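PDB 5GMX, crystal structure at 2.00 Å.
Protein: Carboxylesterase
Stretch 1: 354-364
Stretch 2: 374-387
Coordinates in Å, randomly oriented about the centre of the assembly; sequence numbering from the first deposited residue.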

# COMPACT_ATOMS: atom_id res chain seq x y z
N LYS A 354 -14.60 -13.31 1.71
CA LYS A 354 -15.84 -13.95 2.19
C LYS A 354 -17.04 -13.03 1.96
O LYS A 354 -18.02 -13.43 1.33
CB LYS A 354 -15.73 -14.33 3.66
CG LYS A 354 -14.69 -15.42 3.95
CD LYS A 354 -14.81 -15.95 5.37
CE LYS A 354 -13.86 -17.13 5.63
NZ LYS A 354 -12.43 -16.74 5.81
N ALA A 355 -16.96 -11.80 2.45
CA ALA A 355 -18.03 -10.83 2.26
C ALA A 355 -17.94 -10.15 0.89
O ALA A 355 -18.80 -9.34 0.54
CB ALA A 355 -18.01 -9.78 3.37
N ARG A 356 -16.91 -10.49 0.12
CA ARG A 356 -16.63 -9.83 -1.15
C ARG A 356 -16.57 -8.31 -0.97
O ARG A 356 -17.10 -7.54 -1.78
CB ARG A 356 -17.67 -10.25 -2.20
CG ARG A 356 -17.51 -11.72 -2.61
CD ARG A 356 -18.71 -12.25 -3.38
NE ARG A 356 -18.85 -11.62 -4.69
CZ ARG A 356 -19.96 -11.65 -5.42
NH1 ARG A 356 -21.05 -12.28 -4.98
NH2 ARG A 356 -19.99 -11.05 -6.61
N LEU A 357 -15.88 -7.90 0.09
CA LEU A 357 -15.84 -6.50 0.50
C LEU A 357 -14.44 -5.93 0.34
O LEU A 357 -13.47 -6.54 0.78
CB LEU A 357 -16.30 -6.38 1.96
CG LEU A 357 -16.28 -5.05 2.72
CD1 LEU A 357 -17.36 -5.05 3.79
CD2 LEU A 357 -14.92 -4.79 3.37
N GLY A 358 -14.32 -4.76 -0.28
CA GLY A 358 -13.05 -4.06 -0.33
C GLY A 358 -13.24 -2.69 0.29
O GLY A 358 -14.28 -2.08 0.13
N MSE A 359 -12.23 -2.20 0.99
CA MSE A 359 -12.39 -0.93 1.68
C MSE A 359 -11.14 -0.07 1.57
O MSE A 359 -10.01 -0.59 1.65
CB MSE A 359 -12.72 -1.17 3.16
CG MSE A 359 -12.97 0.13 3.93
SE MSE A 359 -13.37 -0.10 5.85
CE MSE A 359 -14.75 -1.48 5.69
N GLY A 360 -11.35 1.23 1.40
CA GLY A 360 -10.24 2.16 1.28
C GLY A 360 -10.43 3.44 2.08
O GLY A 360 -11.53 3.97 2.15
N TYR A 361 -9.35 3.94 2.68
CA TYR A 361 -9.46 5.15 3.49
C TYR A 361 -8.16 5.95 3.45
O TYR A 361 -7.06 5.41 3.68
CB TYR A 361 -9.86 4.77 4.92
CG TYR A 361 -9.83 5.91 5.92
CD1 TYR A 361 -10.58 7.06 5.73
CD2 TYR A 361 -9.09 5.79 7.09
CE1 TYR A 361 -10.55 8.10 6.66
CE2 TYR A 361 -9.07 6.80 8.03
CZ TYR A 361 -9.78 7.96 7.80
OH TYR A 361 -9.72 8.95 8.75
N ALA A 362 -8.28 7.24 3.11
CA ALA A 362 -7.10 8.10 2.99
C ALA A 362 -7.40 9.51 3.48
O ALA A 362 -8.43 10.09 3.13
CB ALA A 362 -6.60 8.13 1.55
N MSE A 363 -6.50 10.08 4.28
CA MSE A 363 -6.75 11.36 4.93
C MSE A 363 -5.46 12.15 5.10
O MSE A 363 -4.37 11.59 4.96
CB MSE A 363 -7.42 11.12 6.29
CG MSE A 363 -6.45 10.77 7.41
SE MSE A 363 -5.35 9.14 7.16
CE MSE A 363 -6.68 7.97 6.51
N ASN A 364 -5.57 13.44 5.38
CA ASN A 364 -4.37 14.27 5.47
C ASN A 364 -3.92 14.61 6.90
O ASN A 364 -2.83 15.16 7.09
CB ASN A 364 -4.56 15.55 4.65
CG ASN A 364 -5.66 16.45 5.19
OD1 ASN A 364 -6.49 16.04 5.99
ND2 ASN A 364 -5.68 17.69 4.72
N PRO A 374 -8.12 4.43 15.20
CA PRO A 374 -9.50 4.50 15.72
C PRO A 374 -10.55 4.89 14.68
O PRO A 374 -11.65 4.32 14.66
CB PRO A 374 -9.41 5.59 16.80
CG PRO A 374 -8.01 5.52 17.27
CD PRO A 374 -7.16 5.10 16.11
N ARG A 375 -10.22 5.87 13.83
CA ARG A 375 -11.10 6.28 12.74
C ARG A 375 -11.45 5.08 11.86
O ARG A 375 -12.63 4.86 11.50
CB ARG A 375 -10.42 7.38 11.92
CG ARG A 375 -10.12 8.64 12.74
CD ARG A 375 -9.27 9.64 11.97
NE ARG A 375 -7.86 9.25 11.92
CZ ARG A 375 -6.91 9.98 11.35
NH1 ARG A 375 -7.21 11.14 10.78
NH2 ARG A 375 -5.65 9.55 11.36
N GLY A 376 -10.42 4.31 11.53
CA GLY A 376 -10.57 3.10 10.75
C GLY A 376 -11.36 2.03 11.46
O GLY A 376 -12.18 1.36 10.85
N VAL A 377 -11.09 1.86 12.76
CA VAL A 377 -11.82 0.88 13.56
C VAL A 377 -13.32 1.16 13.51
O VAL A 377 -14.13 0.25 13.31
CB VAL A 377 -11.35 0.89 15.02
CG1 VAL A 377 -12.21 -0.05 15.86
CG2 VAL A 377 -9.88 0.50 15.10
N ARG A 378 -13.67 2.44 13.67
CA ARG A 378 -15.06 2.88 13.63
C ARG A 378 -15.71 2.59 12.29
O ARG A 378 -16.85 2.08 12.22
CB ARG A 378 -15.14 4.38 13.93
CG ARG A 378 -16.55 4.90 14.15
CD ARG A 378 -16.53 6.37 14.56
NE ARG A 378 -17.63 6.71 15.45
CZ ARG A 378 -17.65 7.78 16.25
NH1 ARG A 378 -16.62 8.61 16.26
NH2 ARG A 378 -18.70 8.02 17.03
N LEU A 379 -15.00 2.94 11.22
CA LEU A 379 -15.53 2.71 9.87
C LEU A 379 -15.74 1.23 9.58
O LEU A 379 -16.74 0.86 8.94
CB LEU A 379 -14.59 3.32 8.84
CG LEU A 379 -14.56 4.84 8.86
CD1 LEU A 379 -13.36 5.35 8.09
CD2 LEU A 379 -15.85 5.40 8.27
N ILE A 380 -14.78 0.41 10.00
CA ILE A 380 -14.84 -1.04 9.81
C ILE A 380 -16.01 -1.65 10.58
O ILE A 380 -16.77 -2.48 10.03
CB ILE A 380 -13.52 -1.73 10.25
CG1 ILE A 380 -12.39 -1.40 9.27
CG2 ILE A 380 -13.69 -3.23 10.30
CD1 ILE A 380 -11.00 -1.77 9.79
N GLU A 381 -16.18 -1.24 11.83
CA GLU A 381 -17.28 -1.77 12.61
C GLU A 381 -18.63 -1.40 11.97
O GLU A 381 -19.52 -2.26 11.81
CB GLU A 381 -17.23 -1.27 14.06
CG GLU A 381 -18.03 -2.16 15.02
CD GLU A 381 -18.46 -1.46 16.30
OE1 GLU A 381 -17.62 -0.77 16.91
OE2 GLU A 381 -19.64 -1.60 16.69
N ALA A 382 -18.75 -0.14 11.56
CA ALA A 382 -19.98 0.32 10.92
C ALA A 382 -20.26 -0.49 9.67
O ALA A 382 -21.38 -0.94 9.45
CB ALA A 382 -19.90 1.79 10.59
N ALA A 383 -19.23 -0.68 8.85
CA ALA A 383 -19.37 -1.40 7.60
C ALA A 383 -19.85 -2.83 7.81
O ALA A 383 -20.69 -3.32 7.06
CB ALA A 383 -18.06 -1.40 6.84
N TYR A 384 -19.32 -3.51 8.83
CA TYR A 384 -19.74 -4.89 9.03
C TYR A 384 -21.07 -5.01 9.78
O TYR A 384 -21.65 -6.09 9.83
CB TYR A 384 -18.65 -5.70 9.74
CG TYR A 384 -17.60 -6.18 8.77
CD1 TYR A 384 -17.78 -7.37 8.06
CD2 TYR A 384 -16.45 -5.44 8.52
CE1 TYR A 384 -16.83 -7.81 7.14
CE2 TYR A 384 -15.49 -5.88 7.61
CZ TYR A 384 -15.69 -7.06 6.93
OH TYR A 384 -14.75 -7.50 6.03
N ARG A 385 -21.56 -3.91 10.34
CA ARG A 385 -22.93 -3.93 10.85
C ARG A 385 -23.99 -3.98 9.75
O ARG A 385 -25.13 -4.39 9.98
CB ARG A 385 -23.19 -2.72 11.74
CG ARG A 385 -22.78 -2.91 13.17
CD ARG A 385 -23.30 -1.79 14.03
NE ARG A 385 -24.74 -1.59 13.89
CZ ARG A 385 -25.38 -0.55 14.40
NH1 ARG A 385 -24.69 0.37 15.07
NH2 ARG A 385 -26.70 -0.41 14.26
N CYS A 386 -23.62 -3.56 8.54
CA CYS A 386 -24.57 -3.45 7.44
C CYS A 386 -24.70 -4.73 6.62
O CYS A 386 -25.38 -4.74 5.59
CB CYS A 386 -24.16 -2.29 6.52
SG CYS A 386 -24.17 -0.67 7.33
N LEU A 387 -24.06 -5.81 7.06
CA LEU A 387 -24.08 -7.07 6.33
C LEU A 387 -25.00 -8.10 6.99
O LEU A 387 -24.67 -8.64 8.05
CB LEU A 387 -22.66 -7.62 6.21
CG LEU A 387 -21.66 -6.72 5.50
CD1 LEU A 387 -20.26 -7.34 5.49
CD2 LEU A 387 -22.11 -6.41 4.09

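No hydrogen bond crosses this contact, although two tyrosines and an arginine stand in it. A strand, 357-363, packs against a helix that begins at Pro374, and what joins them is shape: 501 Å² of surface, both sides summed, with most of the contacts made between side chains. The Arg375 guanidinium nitrogens and the Tyr384 hydroxyl are hydrogen-bonded to residues just outside these two segments, while the same side chains also pack against the strand segment.

The strand follows a strict rule of alternation. Leu357, Met359, Tyr361 and Met363 all point their CA-to-CB bonds toward the helix, while Gly358, Gly360 and Ala362 contribute no contact. The helix answers with Arg375, Leu379 and Ala383, spaced four residues apart and all pointing toward the strand, with Gly376 and Ile380 filling in beside them. The two elements run roughly antiparallel, at 150° between their directions, so the start of the helix meets the end of the strand. Their axes come no closer than 10.4 Å, a spacing filled by side chains from both elements.

Tyr361 makes the most sharply defined of these contacts. Leu379 CD1 sits over one face of its ring, 4.1 Å from the centroid and only 11° off the ring normal, a well-centred CH-pi contact. The tyrosine lies where the backbones draw near, its CA 7.6 Å from the CA of Gly376. Gly376 N is 4.5 Å from Tyr361 CE2, a loose approach of ring to helix backbone. At the far end of the ring, Tyr361 OH lies 3.3 Å from Arg375 CD, touching the aliphatic part of the arginine. Farther along the strand, Met363 CG approaches Arg375 NH1 at 3.5 Å, so the arginine spans two successive inward-facing strand positions.

In the middle, Met359, present as selenomethionine, reaches out with chi1 and chi2 both t and then turns at chi3, m. This extended chain pairs a long residue on the strand with a small one on the helix: Met359 CE is 3.5 Å from Ala383 CB. The selenium meets a different neighbour, with Met359 SE 3.8 Å from Ile380 CG1. Ile380 sets its CA-to-CB bond sideways, yet its side chain still reaches the methionine.

Beyond the helix's central residues the same logic continues with different parts. Tyr384 also leaves CA sideways, but the end of its side chain comes nearer to the strand, and Leu357 CD1 lies over one face of its ring, 4.1 Å from Tyr384 CZ. Thus each tyrosine offers a ring face to a leucine from the other segment, once from strand to helix and once in reverse. Leu387 closes this end: Leu387 CD1 is 3.9 Å from Ala355 CB and 4.1 Å from Leu357 CD1, a small apolar cluster at a more exposed margin.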